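Local coordinates for protein probable glucarate dehydratase (Mycobacterium smegmatis str. MC2 155, PDB 3VDG) that probably dehydrates D-glucarate, as a metal-dependent member of the enolase superfamily, at residues A77-V80 and H81-L85; A412-E415 and Q416-C420. All blocks are in the same frame, centred on the assembly; numbering follows the deposited sequence.

Overall arrangement
Contacts 1 and 2 are both local, and neither closes a long loop. From the N terminus, strands 30-41, 55-65 and 70-75 form an antiparallel sheet; directly after it, contact 1 runs from the lead-in into the first turns of helix 79-92. The chain then passes helices 100-111 and 131-151 and the barrel before returning to the sheet with helix 407-420, along which contact 2 lies. The two contacts are therefore in series, neither nested nor crossed. Their centres are about 16 Å apart, and they touch where Leu-82 CD1 packs 3.8 Å from Tyr-417 OH. Both helices pack against strands 30-41 and 55-65, so the late helix packs on the same N-terminal sheet as the early one.

Contact 1: A77-V80 and H81-L85; sequences ADTV and HLERL
Val-80 and Arg-84, one turn apart on the first part of helix 79-92, run abreast. The methyl CG2 of Val-80 sits over the centre of one guanidinium face, 3.7 Å from Arg-84 CZ. It gets there because chi1 of 57° sets CG2 opposite the backbone N and leaves CG1 wedged between N and the carbonyl carbon. In the arginine, chi1 of -75° keeps CG beside the backbone N and lays it against the Val-80 carbonyl, 3.5 Å from Val-80 O. The extended chain from CG to NE then carries the guanidinium on to the Val-80 methyl and to Asp-118, with which NH2 forms a salt bridge.

Asp-78 occupies the N-cap position, yet its carboxylate makes no capping bond; it turns off the helix to accept from the backbone N of Gly-121 and Arg-425. Asp-424 OD1 accepts from Thr-79 N. Leu-82 N donates to Asp-78 O at 3.0 Å. Leu-82 CG also lies 3.7 Å from Ala-77 O, folding the leucine back over the chain that leads into the helix. On the exposed side, Glu-83 runs beside Thr-79, and its OE2 is 4.0 Å from Thr-79 CG2. The His-81 ring has Leu-85 CG over one face, displaced from the ring centre, while NE2 is hydrogen-bonded to Thr-75 OG1.

Leu-82 and Leu-85 settle on Ala-59 of strand 55-65, and they also meet Pro-37 and Val-35 of strand 30-41, respectively. Helix 131-151 packs against Leu-85 through Pro-138 and Phe-139, and against Arg-84 through Val-131 and Val-135.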
ATOM      1  N   ALA A  77     -22.902   4.934  13.703  1.00 23.75           N
ATOM      2  CA  ALA A  77     -23.280   5.527  14.993  1.00 23.86           C
ATOM      3  C   ALA A  77     -23.941   4.575  15.979  1.00 32.41           C
ATOM      4  O   ALA A  77     -24.604   5.026  16.913  1.00 29.49           O
ATOM      5  CB  ALA A  77     -24.172   6.739  14.783  1.00 18.66           C
ATOM      6  N   ASP A  78     -23.766   3.272  15.800  1.00 24.45           N
ATOM      7  CA  ASP A  78     -24.263   2.339  16.820  1.00 25.32           C
ATOM      8  C   ASP A  78     -23.699   2.683  18.202  1.00 29.82           C
ATOM      9  O   ASP A  78     -22.595   3.193  18.315  1.00 24.96           O
ATOM     10  CB  ASP A  78     -23.923   0.889  16.465  1.00 25.08           C
ATOM     11  CG  ASP A  78     -24.755   0.349  15.291  1.00 42.67           C
ATOM     12  OD1 ASP A  78     -25.448   1.132  14.592  1.00 36.46           O
ATOM     13  OD2 ASP A  78     -24.705  -0.881  15.064  1.00 37.31           O
ATOM     14  N   THR A  79     -24.458   2.378  19.255  1.00 30.49           N
ATOM     15  CA  THR A  79     -24.045   2.637  20.642  1.00 28.75           C
ATOM     16  C   THR A  79     -22.603   2.244  20.988  1.00 25.10           C
ATOM     17  O   THR A  79     -21.814   3.057  21.482  1.00 26.84           O
ATOM     18  CB  THR A  79     -24.997   1.909  21.617  1.00 34.57           C
ATOM     19  OG1 THR A  79     -26.327   2.398  21.404  1.00 32.16           O
ATOM     20  CG2 THR A  79     -24.587   2.150  23.064  1.00 33.79           C
ATOM     21  N   VAL A  80     -22.265   0.988  20.754  1.00 20.72           N
ATOM     22  CA  VAL A  80     -20.941   0.490  21.137  1.00 23.21           C
ATOM     23  C   VAL A  80     -19.839   1.176  20.303  1.00 25.10           C
ATOM     24  O   VAL A  80     -18.744   1.428  20.794  1.00 21.85           O
ATOM     25  CB  VAL A  80     -20.883  -1.044  21.004  1.00 27.73           C
ATOM     26  CG1 VAL A  80     -21.241  -1.468  19.584  1.00 45.23           C
ATOM     27  CG2 VAL A  80     -19.506  -1.570  21.378  1.00 36.49           C
ATOM     28  N   HIS A  81     -20.135   1.494  19.044  1.00 21.63           N
ATOM     29  CA  HIS A  81     -19.173   2.209  18.198  1.00 25.81           C
ATOM     30  C   HIS A  81     -18.912   3.607  18.721  1.00 23.93           C
ATOM     31  O   HIS A  81     -17.778   4.061  18.740  1.00 22.58           O
ATOM     32  CB  HIS A  81     -19.671   2.256  16.742  1.00 21.10           C
ATOM     33  CG  HIS A  81     -18.606   2.654  15.730  1.00 18.89           C
ATOM     34  ND1 HIS A  81     -17.457   1.971  15.577  1.00 21.31           N
ATOM     35  CD2 HIS A  81     -18.587   3.676  14.768  1.00 19.20           C
ATOM     36  CE1 HIS A  81     -16.718   2.536  14.584  1.00 19.77           C
ATOM     37  NE2 HIS A  81     -17.412   3.584  14.098  1.00 19.86           N
ATOM     38  N   LEU A  82     -19.954   4.317  19.145  1.00 20.63           N
ATOM     39  CA  LEU A  82     -19.770   5.652  19.741  1.00 22.58           C
ATOM     40  C   LEU A  82     -18.848   5.639  20.965  1.00 27.41           C
ATOM     41  O   LEU A  82     -18.020   6.551  21.156  1.00 25.16           O
ATOM     42  CB  LEU A  82     -21.117   6.274  20.126  1.00 27.15           C
ATOM     43  CG  LEU A  82     -22.053   6.629  18.976  1.00 27.64           C
ATOM     44  CD1 LEU A  82     -23.319   7.259  19.538  1.00 29.55           C
ATOM     45  CD2 LEU A  82     -21.376   7.581  17.996  1.00 21.42           C
ATOM     46  N   GLU A  83     -19.005   4.627  21.805  1.00 24.58           N
ATOM     47  CA  GLU A  83     -18.123   4.435  22.962  1.00 25.00           C
ATOM     48  C   GLU A  83     -16.694   4.176  22.519  1.00 27.19           C
ATOM     49  O   GLU A  83     -15.747   4.693  23.117  1.00 25.34           O
ATOM     50  CB  GLU A  83     -18.577   3.236  23.802  1.00 28.07           C
ATOM     51  CG  GLU A  83     -19.960   3.401  24.411  1.00 38.03           C
ATOM     52  CD  GLU A  83     -20.455   2.142  25.104  1.00 67.50           C
ATOM     53  OE1 GLU A  83     -19.741   1.114  25.085  1.00 49.63           O
ATOM     54  OE2 GLU A  83     -21.568   2.181  25.671  1.00 61.22           O
ATOM     55  N   ARG A  84     -16.521   3.341  21.499  1.00 21.40           N
ATOM     56  CA  ARG A  84     -15.168   3.092  20.991  1.00 19.21           C
ATOM     57  C   ARG A  84     -14.553   4.356  20.405  1.00 20.22           C
ATOM     58  O   ARG A  84     -13.358   4.610  20.584  1.00 21.84           O
ATOM     59  CB  ARG A  84     -15.166   1.972  19.941  1.00 20.05           C
ATOM     60  CG  ARG A  84     -15.331   0.591  20.581  1.00 24.96           C
ATOM     61  CD  ARG A  84     -15.756  -0.440  19.547  1.00 24.86           C
ATOM     62  NE  ARG A  84     -15.936  -1.762  20.150  1.00 33.78           N
ATOM     63  CZ  ARG A  84     -16.547  -2.782  19.555  1.00 42.33           C
ATOM     64  NH1 ARG A  84     -17.038  -2.653  18.327  1.00 31.90           N
ATOM     65  NH2 ARG A  84     -16.657  -3.942  20.184  1.00 37.13           N
ATOM     66  N   LEU A  85     -15.358   5.135  19.691  1.00 21.20           N
ATOM     67  CA  LEU A  85     -14.853   6.365  19.097  1.00 21.81           C
ATOM     68  C   LEU A  85     -14.376   7.311  20.209  1.00 28.05           C
ATOM     69  O   LEU A  85     -13.362   7.984  20.055  1.00 22.55           O
ATOM     70  CB  LEU A  85     -15.916   7.047  18.248  1.00 23.27           C
ATOM     71  CG  LEU A  85     -16.336   6.321  16.970  1.00 26.01           C
ATOM     72  CD1 LEU A  85     -17.519   7.041  16.336  1.00 17.70           C
ATOM     73  CD2 LEU A  85     -15.161   6.226  16.007  1.00 24.53           C
TER

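Contact 2: A412-E415 and Q416-C420; sequences ALHE and QYLRC
This is a local contact of residues three and four apart along helix 407-420, which lies against the N-terminal antiparallel sheet: Glu-415 pairs with Arg-419, and His-414 with Leu-418. The salt bridge brings Glu-415 OE2 to Arg-419 NE at 3.2 Å, but as a hydrogen bond it is weak, bent to 131° at the hydrogen. The side chains are set roughly perpendicular, with the carboxylate and guanidinium planes 41° apart. Both chains bend toward the meeting, the glutamate at chi2 (64°) and the arginine at chi3. Arg-419 is poorly ordered, so this pairing is probably loose.

Leu-418 CG lies over one face of the His-414 ring in a CH-pi contact, 4.3 Å from the ring centroid, and CD1 reaches to 3.7 Å from NE2. The imidazole is anchored by ND1, hydrogen-bonded to Pro-37 O. The Leu-413 side chain runs alongside that of Gln-416, CD2 3.5 Å from NE2, which is hydrogen-bonded to Ala-39 O and Glu-378 OE2. Tyr-417 packs on Pro-37, Ala-39 and Leu-57, and its ring also has a cation-pi partner in Arg-423.

Backbone bonds such as Leu-418 N to His-414 O, 3.0 Å, complete an ordinary alpha-helix, two-sided in character: one side meets strands 30-41 and 55-65, the other carries the ion pair. Such a late helix returning to the N-terminal capping domain fits the enolase-superfamily fold.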
ATOM      1  N   ALA A 412     -29.123  20.358  13.383  1.00 24.08           N
ATOM      2  CA  ALA A 412     -30.458  19.875  13.032  1.00 29.05           C
ATOM      3  C   ALA A 412     -30.491  18.357  12.928  1.00 34.22           C
ATOM      4  O   ALA A 412     -31.415  17.716  13.433  1.00 28.67           O
ATOM      5  CB  ALA A 412     -30.934  20.501  11.733  1.00 27.24           C
ATOM      6  N   LEU A 413     -29.490  17.765  12.274  1.00 26.71           N
ATOM      7  CA  LEU A 413     -29.473  16.297  12.167  1.00 21.06           C
ATOM      8  C   LEU A 413     -29.104  15.626  13.480  1.00 21.35           C
ATOM      9  O   LEU A 413     -29.450  14.469  13.708  1.00 25.91           O
ATOM     10  CB  LEU A 413     -28.566  15.809  11.026  1.00 24.16           C
ATOM     11  CG  LEU A 413     -28.939  16.286   9.622  1.00 27.71           C
ATOM     12  CD1 LEU A 413     -27.997  15.628   8.619  1.00 24.34           C
ATOM     13  CD2 LEU A 413     -30.386  15.985   9.266  1.00 27.30           C
ATOM     14  N   HIS A 414     -28.381  16.332  14.347  1.00 21.79           N
ATOM     15  CA  HIS A 414     -28.120  15.783  15.660  1.00 21.94           C
ATOM     16  C   HIS A 414     -29.395  15.786  16.477  1.00 26.33           C
ATOM     17  O   HIS A 414     -29.672  14.846  17.217  1.00 25.46           O
ATOM     18  CB  HIS A 414     -27.025  16.555  16.382  1.00 20.69           C
ATOM     19  CG  HIS A 414     -26.791  16.076  17.798  1.00 23.66           C
ATOM     20  ND1 HIS A 414     -26.395  14.817  18.084  1.00 29.31           N
ATOM     21  CD2 HIS A 414     -26.919  16.735  19.021  1.00 27.49           C
ATOM     22  CE1 HIS A 414     -26.264  14.677  19.416  1.00 30.75           C
ATOM     23  NE2 HIS A 414     -26.589  15.854  19.991  1.00 32.13           N
ATOM     24  N   GLU A 415     -30.180  16.851  16.339  1.00 27.24           N
ATOM     25  CA  GLU A 415     -31.446  16.965  17.075  1.00 31.74           C
ATOM     26  C   GLU A 415     -32.402  15.864  16.579  1.00 30.62           C
ATOM     27  O   GLU A 415     -33.081  15.216  17.364  1.00 31.07           O
ATOM     28  CB  GLU A 415     -32.045  18.370  16.883  1.00 31.78           C
ATOM     29  CG  GLU A 415     -33.466  18.556  17.414  1.00 60.75           C
ATOM     30  CD  GLU A 415     -33.602  18.401  18.928  1.00116.22           C
ATOM     31  OE1 GLU A 415     -32.590  18.515  19.656  1.00 57.14           O
ATOM     32  OE2 GLU A 415     -34.740  18.169  19.398  1.00 81.46           O
ATOM     33  N   GLN A 416     -32.422  15.649  15.270  1.00 26.84           N
ATOM     34  CA  GLN A 416     -33.170  14.540  14.667  1.00 25.55           C
ATOM     35  C   GLN A 416     -32.767  13.173  15.243  1.00 29.50           C
ATOM     36  O   GLN A 416     -33.620  12.357  15.598  1.00 29.65           O
ATOM     37  CB  GLN A 416     -33.030  14.607  13.146  1.00 28.09           C
ATOM     38  CG  GLN A 416     -33.973  13.704  12.376  1.00 30.12           C
ATOM     39  CD  GLN A 416     -34.221  14.209  10.972  1.00 43.70           C
ATOM     40  OE1 GLN A 416     -35.291  14.733  10.677  1.00 39.99           O
ATOM     41  NE2 GLN A 416     -33.235  14.060  10.100  1.00 26.77           N
ATOM     42  N   TYR A 417     -31.470  12.928  15.383  1.00 26.90           N
ATOM     43  CA  TYR A 417     -31.007  11.717  16.049  1.00 24.69           C
ATOM     44  C   TYR A 417     -31.524  11.574  17.480  1.00 33.82           C
ATOM     45  O   TYR A 417     -31.959  10.494  17.877  1.00 32.23           O
ATOM     46  CB  TYR A 417     -29.479  11.659  16.032  1.00 22.94           C
ATOM     47  CG  TYR A 417     -28.845  10.664  16.974  1.00 26.53           C
ATOM     48  CD1 TYR A 417     -28.576   9.356  16.568  1.00 23.03           C
ATOM     49  CD2 TYR A 417     -28.484  11.039  18.268  1.00 25.98           C
ATOM     50  CE1 TYR A 417     -27.980   8.454  17.431  1.00 23.71           C
ATOM     51  CE2 TYR A 417     -27.897  10.146  19.134  1.00 21.69           C
ATOM     52  CZ  TYR A 417     -27.637   8.858  18.706  1.00 24.06           C
ATOM     53  OH  TYR A 417     -27.042   7.975  19.567  1.00 29.43           O
ATOM     54  N   LEU A 418     -31.451  12.644  18.267  1.00 29.00           N
ATOM     55  CA  LEU A 418     -31.915  12.572  19.653  1.00 31.51           C
ATOM     56  C   LEU A 418     -33.406  12.204  19.674  1.00 34.71           C
ATOM     57  O   LEU A 418     -33.822  11.331  20.423  1.00 39.33           O
ATOM     58  CB  LEU A 418     -31.667  13.896  20.395  1.00 32.20           C
ATOM     59  CG  LEU A 418     -30.193  14.215  20.678  1.00 31.67           C
ATOM     60  CD1 LEU A 418     -30.020  15.604  21.287  1.00 30.37           C
ATOM     61  CD2 LEU A 418     -29.573  13.146  21.573  1.00 27.90           C
ATOM     62  N   ARG A 419     -34.182  12.839  18.800  1.00 30.60           N
ATOM     63  CA  ARG A 419     -35.639  12.678  18.799  1.00 36.86           C
ATOM     64  C   ARG A 419     -36.138  11.381  18.171  1.00 55.94           C
ATOM     65  O   ARG A 419     -37.155  10.857  18.598  1.00 34.72           O
ATOM     66  CB  ARG A 419     -36.317  13.869  18.111  1.00 33.10           C
ATOM     67  CG  ARG A 419     -36.420  15.119  18.983  1.00 59.53           C
ATOM     68  CD  ARG A 419     -37.259  16.207  18.313  1.00 98.32           C
ATOM     69  NE  ARG A 419     -36.570  16.833  17.183  1.00121.80           N
ATOM     70  CZ  ARG A 419     -36.710  16.465  15.909  1.00112.70           C
ATOM     71  NH1 ARG A 419     -37.524  15.468  15.580  1.00 87.25           N
ATOM     72  NH2 ARG A 419     -36.032  17.098  14.958  1.00 49.81           N
ATOM     73  N   CYS A 420     -35.448  10.869  17.154  1.00 34.59           N
ATOM     74  CA  CYS A 420     -35.956   9.711  16.413  1.00 36.74           C
ATOM     75  C   CYS A 420     -35.911   8.443  17.263  1.00 35.42           C
ATOM     76  O   CYS A 420     -36.542   7.451  16.922  1.00 36.33           O
ATOM     77  CB  CYS A 420     -35.162   9.477  15.121  1.00 33.22           C
ATOM     78  SG  CYS A 420     -33.580   8.631  15.408  1.00 40.05           S
TER